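Local coordinates for GphF Dehydratase 1 (Archangium violaceum, PDB 6MBF), which probably dehydrates polyketide intermediates in the gephyronic acid synthase and appears to take part in olefin rearrangement, at residues 162-176 with 201-213. Sequence-based numbering, arbitrary orientation.
Sequences YGPRLRNIRHLERRG and ALLDACFQCVFAL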
loop_
_atom_site.group_PDB
_atom_site.type_symbol
_atom_site.label_atom_id
_atom_site.label_comp_id
_atom_site.label_asym_id
_atom_site.label_seq_id
_atom_site.Cartn_x
_atom_site.Cartn_y
_atom_site.Cartn_z
ATOM N N TYR A 162 3.624 9.776 10.525
ATOM C CA TYR A 162 3.700 8.340 10.751
ATOM C C TYR A 162 3.967 8.052 12.215
ATOM O O TYR A 162 4.852 8.671 12.815
ATOM C CB TYR A 162 4.819 7.721 9.919
ATOM C CG TYR A 162 4.477 7.423 8.479
ATOM C CD1 TYR A 162 3.591 6.394 8.154
ATOM C CD2 TYR A 162 5.098 8.115 7.442
ATOM C CE1 TYR A 162 3.297 6.090 6.829
ATOM C CE2 TYR A 162 4.813 7.819 6.111
ATOM C CZ TYR A 162 3.920 6.799 5.810
ATOM O OH TYR A 162 3.651 6.501 4.485
ATOM N N GLY A 163 3.231 7.094 12.768
ATOM C CA GLY A 163 3.453 6.640 14.120
ATOM C C GLY A 163 4.405 5.461 14.212
ATOM O O GLY A 163 4.950 4.979 13.207
ATOM N N PRO A 164 4.613 4.962 15.436
ATOM C CA PRO A 164 5.679 3.972 15.667
ATOM C C PRO A 164 5.437 2.606 15.052
ATOM O O PRO A 164 6.388 1.816 14.984
ATOM C CB PRO A 164 5.747 3.871 17.197
ATOM C CG PRO A 164 4.428 4.381 17.679
ATOM C CD PRO A 164 3.981 5.409 16.691
ATOM N N ARG A 165 4.216 2.278 14.631
ATOM C CA ARG A 165 4.000 1.020 13.929
ATOM C C ARG A 165 4.466 1.070 12.483
ATOM O O ARG A 165 4.539 0.015 11.838
ATOM C CB ARG A 165 2.522 0.637 13.948
ATOM C CG ARG A 165 1.923 0.493 15.340
ATOM C CD ARG A 165 0.434 0.252 15.232
ATOM N NE ARG A 165 -0.180 0.098 16.543
ATOM C CZ ARG A 165 -0.386 -1.072 17.134
ATOM N NH1 ARG A 165 -0.031 -2.193 16.524
ATOM N NH2 ARG A 165 -0.956 -1.120 18.332
ATOM N N LEU A 166 4.780 2.261 11.971
ATOM C CA LEU A 166 5.086 2.449 10.557
ATOM C C LEU A 166 6.490 3.023 10.367
ATOM O O LEU A 166 6.694 3.974 9.601
ATOM C CB LEU A 166 4.015 3.345 9.923
ATOM C CG LEU A 166 2.600 2.756 10.018
ATOM C CD1 LEU A 166 1.546 3.752 9.587
ATOM C CD2 LEU A 166 2.504 1.472 9.185
ATOM N N ARG A 167 7.469 2.443 11.073
ATOM C CA ARG A 167 8.879 2.814 10.946
ATOM C C ARG A 167 9.682 1.525 10.788
ATOM O O ARG A 167 10.492 1.164 11.646
ATOM C CB ARG A 167 9.340 3.635 12.161
ATOM C CG ARG A 167 8.530 4.922 12.342
ATOM C CD ARG A 167 8.848 5.621 13.653
ATOM N NE ARG A 167 7.942 6.750 13.824
ATOM C CZ ARG A 167 7.526 7.227 14.995
ATOM N NH1 ARG A 167 7.956 6.692 16.137
ATOM N NH2 ARG A 167 6.675 8.250 15.017
ATOM N N ASN A 168 9.459 0.830 9.671
ATOM C CA ASN A 168 9.896 -0.551 9.521
ATOM C C ASN A 168 11.079 -0.725 8.577
ATOM O O ASN A 168 11.447 -1.869 8.271
ATOM C CB ASN A 168 8.712 -1.404 9.072
ATOM C CG ASN A 168 7.599 -1.414 10.112
ATOM O OD1 ASN A 168 7.787 -1.929 11.214
ATOM N ND2 ASN A 168 6.448 -0.832 9.775
ATOM N N ILE A 169 11.693 0.367 8.132
ATOM C CA ILE A 169 12.936 0.301 7.360
ATOM C C ILE A 169 14.092 0.141 8.336
ATOM O O ILE A 169 14.283 0.976 9.228
ATOM C CB ILE A 169 13.136 1.552 6.491
ATOM C CG1 ILE A 169 11.854 1.930 5.748
ATOM C CG2 ILE A 169 14.273 1.320 5.454
ATOM C CD1 ILE A 169 11.953 3.283 5.062
ATOM N N ARG A 170 14.855 -0.939 8.180
ATOM C CA ARG A 170 16.012 -1.161 9.035
ATOM C C ARG A 170 17.267 -0.516 8.469
ATOM O O ARG A 170 18.042 0.096 9.216
ATOM C CB ARG A 170 16.240 -2.661 9.240
ATOM C CG ARG A 170 15.048 -3.372 9.852
ATOM C CD ARG A 170 14.467 -2.555 10.996
ATOM N NE ARG A 170 13.127 -2.996 11.365
ATOM C CZ ARG A 170 12.184 -2.184 11.827
ATOM N NH1 ARG A 170 10.992 -2.665 12.140
ATOM N NH2 ARG A 170 12.433 -0.886 11.957
ATOM N N HIS A 171 17.462 -0.623 7.156
ATOM C CA HIS A 171 18.650 -0.101 6.494
ATOM C C HIS A 171 18.237 0.387 5.115
ATOM O O HIS A 171 17.322 -0.167 4.501
ATOM C CB HIS A 171 19.747 -1.170 6.382
ATOM C CG HIS A 171 20.898 -0.774 5.507
ATOM N ND1 HIS A 171 21.933 0.023 5.949
ATOM C CD2 HIS A 171 21.177 -1.071 4.215
ATOM C CE1 HIS A 171 22.797 0.205 4.966
ATOM N NE2 HIS A 171 22.363 -0.449 3.902
ATOM N N LEU A 172 18.908 1.432 4.635
ATOM C CA LEU A 172 18.610 1.973 3.317
ATOM C C LEU A 172 19.892 2.578 2.768
ATOM O O LEU A 172 20.558 3.341 3.473
ATOM C CB LEU A 172 17.491 3.027 3.375
ATOM C CG LEU A 172 17.052 3.643 2.034
ATOM C CD1 LEU A 172 16.430 2.593 1.089
ATOM C CD2 LEU A 172 16.086 4.795 2.245
ATOM N N GLU A 173 20.246 2.220 1.537
ATOM C CA GLU A 173 21.397 2.823 0.880
ATOM C C GLU A 173 21.013 3.254 -0.524
ATOM O O GLU A 173 20.216 2.590 -1.194
ATOM C CB GLU A 173 22.592 1.866 0.831
ATOM C CG GLU A 173 22.382 0.622 -0.007
ATOM C CD GLU A 173 23.577 -0.301 0.055
ATOM O OE1 GLU A 173 23.865 -0.812 1.157
ATOM O OE2 GLU A 173 24.237 -0.499 -0.986
ATOM N N ARG A 174 21.570 4.376 -0.967
ATOM C CA ARG A 174 21.175 4.941 -2.245
ATOM C C ARG A 174 22.379 5.139 -3.156
ATOM O O ARG A 174 23.525 5.249 -2.711
ATOM C CB ARG A 174 20.442 6.272 -2.062
ATOM C CG ARG A 174 21.299 7.406 -1.512
ATOM C CD ARG A 174 20.521 8.727 -1.534
ATOM N NE ARG A 174 20.030 9.054 -2.875
ATOM C CZ ARG A 174 19.089 9.961 -3.130
ATOM N NH1 ARG A 174 18.528 10.635 -2.135
ATOM N NH2 ARG A 174 18.700 10.188 -4.380
ATOM N N ARG A 175 22.090 5.170 -4.452
ATOM C CA ARG A 175 23.081 5.497 -5.472
ATOM C C ARG A 175 22.323 6.081 -6.651
ATOM O O ARG A 175 21.509 5.384 -7.263
ATOM C CB ARG A 175 23.878 4.262 -5.891
ATOM C CG ARG A 175 24.670 4.448 -7.168
ATOM C CD ARG A 175 26.080 4.933 -6.893
ATOM N NE ARG A 175 26.873 3.937 -6.178
ATOM C CZ ARG A 175 28.194 3.994 -6.042
ATOM N NH1 ARG A 175 28.873 4.996 -6.582
ATOM N NH2 ARG A 175 28.840 3.049 -5.372
ATOM N N GLY A 176 22.558 7.354 -6.955
ATOM C CA GLY A 176 21.692 8.021 -7.920
ATOM C C GLY A 176 20.243 8.012 -7.454
ATOM O O GLY A 176 19.935 8.310 -6.295
ATOM N N ALA A 201 1.752 -2.640 6.325
ATOM C CA ALA A 201 2.896 -2.005 6.977
ATOM C C ALA A 201 4.186 -2.293 6.225
ATOM O O ALA A 201 5.073 -1.433 6.145
ATOM C CB ALA A 201 3.016 -2.478 8.426
ATOM N N LEU A 202 4.321 -3.508 5.689
ATOM C CA LEU A 202 5.534 -3.852 4.956
ATOM C C LEU A 202 5.605 -3.107 3.623
ATOM O O LEU A 202 6.638 -2.526 3.280
ATOM C CB LEU A 202 5.606 -5.367 4.756
ATOM C CG LEU A 202 6.924 -5.921 4.193
ATOM C CD1 LEU A 202 7.160 -7.319 4.709
ATOM C CD2 LEU A 202 6.893 -5.940 2.676
ATOM N N LEU A 203 4.515 -3.104 2.852
ATOM C CA LEU A 203 4.561 -2.391 1.580
ATOM C C LEU A 203 4.701 -0.887 1.790
ATOM O O LEU A 203 5.449 -0.231 1.059
ATOM C CB LEU A 203 3.329 -2.721 0.737
ATOM C CG LEU A 203 3.379 -2.142 -0.676
ATOM C CD1 LEU A 203 4.596 -2.663 -1.449
ATOM C CD2 LEU A 203 2.069 -2.441 -1.425
ATOM N N ASP A 204 4.029 -0.328 2.806
ATOM C CA ASP A 204 4.237 1.084 3.131
ATOM C C ASP A 204 5.699 1.379 3.442
ATOM O O ASP A 204 6.222 2.423 3.034
ATOM C CB ASP A 204 3.363 1.507 4.310
ATOM C CG ASP A 204 3.707 2.899 4.806
ATOM O OD1 ASP A 204 3.328 3.883 4.136
ATOM O OD2 ASP A 204 4.372 2.999 5.860
ATOM N N ALA A 205 6.370 0.484 4.173
ATOM C CA ALA A 205 7.792 0.682 4.452
ATOM C C ALA A 205 8.607 0.744 3.160
ATOM O O ALA A 205 9.517 1.572 3.028
ATOM C CB ALA A 205 8.305 -0.434 5.366
ATOM N N CYS A 206 8.276 -0.099 2.179
ATOM C CA CYS A 206 8.962 -0.035 0.892
ATOM C C CYS A 206 8.700 1.295 0.194
ATOM O O CYS A 206 9.617 1.903 -0.367
ATOM C CB CYS A 206 8.533 -1.206 0.004
ATOM S SG CYS A 206 8.991 -2.840 0.652
ATOM N N PHE A 207 7.455 1.767 0.220
ATOM C CA PHE A 207 7.166 3.058 -0.392
ATOM C C PHE A 207 7.859 4.187 0.363
ATOM O O PHE A 207 8.297 5.164 -0.254
ATOM C CB PHE A 207 5.652 3.291 -0.459
ATOM C CG PHE A 207 4.917 2.375 -1.428
ATOM C CD1 PHE A 207 5.590 1.424 -2.196
ATOM C CD2 PHE A 207 3.539 2.467 -1.551
ATOM C CE1 PHE A 207 4.885 0.583 -3.087
ATOM C CE2 PHE A 207 2.838 1.639 -2.428
ATOM C CZ PHE A 207 3.503 0.702 -3.192
ATOM N N GLN A 208 8.015 4.051 1.687
ATOM C CA GLN A 208 8.724 5.081 2.443
ATOM C C GLN A 208 10.208 5.145 2.075
ATOM O O GLN A 208 10.833 6.203 2.224
ATOM C CB GLN A 208 8.541 4.857 3.948
ATOM C CG GLN A 208 7.145 5.227 4.481
ATOM C CD GLN A 208 7.185 5.514 5.958
ATOM O OE1 GLN A 208 8.012 6.309 6.416
ATOM N NE2 GLN A 208 6.315 4.855 6.726
ATOM N N CYS A 209 10.793 4.038 1.600
ATOM C CA CYS A 209 12.138 4.096 1.033
ATOM C C CYS A 209 12.193 5.064 -0.144
ATOM O O CYS A 209 13.181 5.793 -0.314
ATOM C CB CYS A 209 12.599 2.705 0.596
ATOM S SG CYS A 209 12.871 1.528 1.945
ATOM N N VAL A 210 11.141 5.092 -0.969
ATOM C CA VAL A 210 11.091 6.071 -2.054
ATOM C C VAL A 210 11.023 7.478 -1.479
ATOM O O VAL A 210 11.719 8.391 -1.952
ATOM C CB VAL A 210 9.904 5.801 -2.999
ATOM C CG1 VAL A 210 9.966 6.758 -4.205
ATOM C CG2 VAL A 210 9.877 4.357 -3.457
ATOM N N PHE A 211 10.195 7.669 -0.443
ATOM C CA PHE A 211 10.095 8.973 0.216
ATOM C C PHE A 211 11.451 9.444 0.719
ATOM O O PHE A 211 11.810 10.621 0.563
ATOM C CB PHE A 211 9.127 8.903 1.399
ATOM C CG PHE A 211 7.685 8.667 1.030
ATOM C CD1 PHE A 211 7.228 8.807 -0.271
ATOM C CD2 PHE A 211 6.776 8.343 2.025
ATOM C CE1 PHE A 211 5.881 8.609 -0.566
ATOM C CE2 PHE A 211 5.435 8.136 1.732
ATOM C CZ PHE A 211 4.994 8.272 0.435
ATOM N N ALA A 212 12.206 8.542 1.352
ATOM C CA ALA A 212 13.496 8.914 1.925
ATOM C C ALA A 212 14.460 9.401 0.852
ATOM O O ALA A 212 15.257 10.311 1.096
ATOM C CB ALA A 212 14.091 7.727 2.691
ATOM N N LEU A 213 14.404 8.816 -0.349
ATOM C CA LEU A 213 15.248 9.308 -1.433
ATOM C C LEU A 213 14.788 10.682 -1.909
ATOM O O LEU A 213 15.602 11.604 -2.052
ATOM C CB LEU A 213 15.261 8.307 -2.588
ATOM C CG LEU A 213 16.540 7.481 -2.639
ATOM C CD1 LEU A 213 16.616 6.571 -1.413
ATOM C CD2 LEU A 213 16.602 6.687 -3.926
HETATM O O HOH W 1 7.979 6.763 9.226
HETATM O O HOH W 2 5.530 1.026 7.366
HETATM O O HOH W 3 18.427 9.770 0.627
#
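Ile169 and Leu172 meet Cys209 with their branches: Ile169 CD1 lies 3.7 Å from Cys209 SG, and Leu172 CD1 touches the same sulfur from further along the strand. Leu172 CD2, the other branch, comes within 3.6 Å of Ala212 CB. Strand 169-175 runs at 34° to helix 201-213, their axes 9.5 Å apart, consistent with a hotdog fold, in which the sheet wraps round a central helix; strand 241-248 packs against Cys209 and Leu213 as well. At one end the Arg174 guanidinium lays a face over Leu213 CG, while Arg174 NH1 bonds Leu213 O (3.1 Å) in the carbonyl plane and Arg174 NH2 reaches Gly176 O. At the other, the Gln208 amide stacks on the Tyr162 ring, planes 10° apart, with Gln208 NE2 3.1 Å above the ring plane. That nitrogen donates to Leu166 O and, nearly straight at 170°, to Asp204 OD2; Gln208 OE1 is hydrogen-bonded to Tyr154 OH. Tyr162 OH donates to the syn lone pair of Asp204 OD1 (2.7 Å). A leucine in place of Tyr162 would probably leave Asp204 OD1 without this donor and the Gln208 amide without its flat partner. One water links Asp204 OD2, Ala201 O and Asn168 ND2.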